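Local coordinates for tRNA (adenine-N(1)-)-methyltransferase (Thermus thermophilus, PDB 2PWY), which catalyses the S-adenosyl-L-methionine-dependent methylation of adenosine 58 of tRNA at N1, and is required for growth at extreme temperatures, at the interface of chains A and B. Numbering follows the deposited sequence. Chains: chain A/B, tRNA (adenine-N(1)-)-methyltransferase.

The interface of chains A and B. Residues chain A 91, 220-223; chain B 67, 226-228.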
loop_
_atom_site.group_PDB
_atom_site.type_symbol
_atom_site.label_atom_id
_atom_site.label_comp_id
_atom_site.label_asym_id
_atom_site.label_seq_id
_atom_site.Cartn_x
_atom_site.Cartn_y
_atom_site.Cartn_z
ATOM N N LEU A 91 15.383 -13.066 -1.051
ATOM C CA LEU A 91 14.568 -14.170 -1.569
ATOM C C LEU A 91 15.420 -15.300 -2.156
ATOM O O LEU A 91 15.053 -16.470 -2.071
ATOM C CB LEU A 91 13.572 -13.663 -2.595
ATOM C CG LEU A 91 12.502 -12.712 -2.037
ATOM C CD1 LEU A 91 11.725 -12.104 -3.200
ATOM C CD2 LEU A 91 11.570 -13.459 -1.090
ATOM N N ARG A 220 6.590 -17.827 -4.381
ATOM C CA ARG A 220 6.191 -16.444 -4.070
ATOM C C ARG A 220 5.906 -15.649 -5.323
ATOM O O ARG A 220 6.578 -15.787 -6.348
ATOM C CB ARG A 220 7.291 -15.667 -3.321
ATOM C CG ARG A 220 8.006 -16.405 -2.221
ATOM C CD ARG A 220 7.260 -16.291 -0.887
ATOM N NE ARG A 220 7.455 -15.008 -0.198
ATOM C CZ ARG A 220 8.497 -14.710 0.584
ATOM N NH1 ARG A 220 9.489 -15.577 0.772
ATOM N NH2 ARG A 220 8.555 -13.529 1.178
ATOM N N VAL A 221 4.888 -14.805 -5.217
ATOM C CA VAL A 221 4.695 -13.703 -6.135
ATOM C C VAL A 221 4.466 -12.489 -5.242
ATOM O O VAL A 221 3.530 -12.466 -4.445
ATOM C CB VAL A 221 3.503 -13.912 -7.074
ATOM C CG1 VAL A 221 3.219 -12.604 -7.873
ATOM C CG2 VAL A 221 3.754 -15.091 -8.023
ATOM N N LEU A 222 5.344 -11.498 -5.333
ATOM C CA LEU A 222 5.174 -10.343 -4.458
ATOM C C LEU A 222 5.529 -9.012 -5.088
ATOM O O LEU A 222 6.206 -8.959 -6.123
ATOM C CB LEU A 222 5.905 -10.548 -3.132
ATOM C CG LEU A 222 7.426 -10.684 -3.150
ATOM C CD1 LEU A 222 8.010 -9.316 -3.051
ATOM C CD2 LEU A 222 7.894 -11.520 -1.965
ATOM N N GLU A 223 5.022 -7.956 -4.459
ATOM C CA GLU A 223 5.357 -6.584 -4.793
ATOM C C GLU A 223 6.041 -5.957 -3.592
ATOM O O GLU A 223 5.492 -5.953 -2.475
ATOM C CB GLU A 223 4.096 -5.759 -5.064
ATOM C CG GLU A 223 3.168 -6.283 -6.110
ATOM C CD GLU A 223 1.882 -5.494 -6.126
ATOM O OE1 GLU A 223 0.799 -6.107 -6.012
ATOM O OE2 GLU A 223 1.966 -4.246 -6.218
ATOM N N GLU B 67 15.512 -16.004 5.903
ATOM C CA GLU B 67 14.162 -15.527 6.126
ATOM C C GLU B 67 13.354 -16.543 6.951
ATOM O O GLU B 67 12.753 -16.186 7.978
ATOM C CB GLU B 67 13.480 -15.243 4.784
ATOM C CG GLU B 67 12.021 -14.795 4.920
ATOM C CD GLU B 67 11.317 -14.590 3.587
ATOM O OE1 GLU B 67 11.762 -15.158 2.568
ATOM O OE2 GLU B 67 10.291 -13.874 3.563
ATOM N N TRP B 226 6.040 -6.016 1.816
ATOM C CA TRP B 226 6.183 -7.117 0.867
ATOM C C TRP B 226 4.802 -7.721 0.728
ATOM O O TRP B 226 4.348 -8.492 1.586
ATOM C CB TRP B 226 7.183 -8.169 1.361
ATOM C CG TRP B 226 8.641 -7.802 1.215
ATOM C CD1 TRP B 226 9.170 -6.569 0.909
ATOM C CD2 TRP B 226 9.753 -8.676 1.414
ATOM N NE1 TRP B 226 10.548 -6.639 0.895
ATOM C CE2 TRP B 226 10.929 -7.920 1.202
ATOM C CE3 TRP B 226 9.875 -10.034 1.746
ATOM C CZ2 TRP B 226 12.215 -8.479 1.304
ATOM C CZ3 TRP B 226 11.172 -10.594 1.851
ATOM C CH2 TRP B 226 12.313 -9.813 1.633
ATOM N N ARG B 227 4.143 -7.330 -0.351
ATOM C CA ARG B 227 2.749 -7.666 -0.585
ATOM C C ARG B 227 2.702 -8.959 -1.370
ATOM O O ARG B 227 3.006 -8.982 -2.564
ATOM C CB ARG B 227 2.082 -6.533 -1.355
ATOM C CG ARG B 227 0.583 -6.693 -1.573
ATOM C CD ARG B 227 0.064 -5.409 -2.220
ATOM N NE ARG B 227 -1.316 -5.465 -2.704
ATOM C CZ ARG B 227 -2.390 -5.424 -1.919
ATOM N NH1 ARG B 227 -2.257 -5.376 -0.597
ATOM N NH2 ARG B 227 -3.599 -5.461 -2.454
ATOM N N GLU B 228 2.286 -10.020 -0.685
ATOM C CA GLU B 228 2.265 -11.360 -1.239
ATOM C C GLU B 228 0.997 -11.575 -2.041
ATOM O O GLU B 228 -0.071 -11.113 -1.648
ATOM C CB GLU B 228 2.354 -12.405 -0.120
ATOM C CG GLU B 228 3.544 -12.206 0.852
ATOM C CD GLU B 228 4.876 -12.739 0.332
ATOM O OE1 GLU B 228 4.912 -13.377 -0.741
ATOM O OE2 GLU B 228 5.903 -12.514 1.012
HETATM O O HOH W 1 3.399 -15.059 -2.590
#
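A:Arg220 holds two carboxylates of the other subunit, B:Glu67 and B:Glu228, where the long strands 216-232 of two TrmI chains pair antiparallel. The protein, a class I methyltransferase of the TRM61 family, is a tetramer built as a dimer of dimers, and this patch, part of a two-fold symmetric interface, joins two of its subunits. B:Glu67 comes tip to tip and is gripped end-on: NH1 of A:Arg220 meets its OE1 at 2.9 Å, nearly straight (171° at H), and NH2 meets its OE2. B:Glu228 is held side-on, its OE1 bonded to NE of A:Arg220 and its OE2 2.8 Å from NH2 of the same arginine, so that NH2 serves both acids. Both carboxylate planes are turned from the guanidinium, by 44° and 38°, yet every one of these four oxygens is met on its syn side. Arginine suits the place because its flat, multi-donor cation can bind two acids at once, and each glutamate offers two oxygens to a pair of N-H donors; an alanine here would probably leave both carboxylates without their shared countercharge, weakening the join between subunits.

Further along the strands, A:Glu223 and B:Arg227 exchange backbone hydrogen bonds, N of A:Glu223 to O of B:Arg227 (3.0 Å) and N of B:Arg227 to O of A:Glu223 (2.9 Å), fixing the strand register. Their oppositely charged side chains run alongside each other in a looser salt bridge, with NE of B:Arg227 4.0 Å from OE1 of A:Glu223.

Bends at chi2 and chi3 fold the A:Arg220 chain toward B:Glu228, whereas B:Glu67, extended beyond CG, has the length to reach in from helix 66-72. The methyl CD2 of A:Leu91 rests over the rim of one guanidinium face, an apolar cover that leaves the N-H edges to the acids. The broad ring of B:Trp226 flanks both A:Leu91 and NH2 of A:Arg220. Water 1 ties OE1 of B:Glu228 to the backbone N and O of A:Val221, while the branched aliphatic A:Leu222 packs its CD2 beside the same carboxylate.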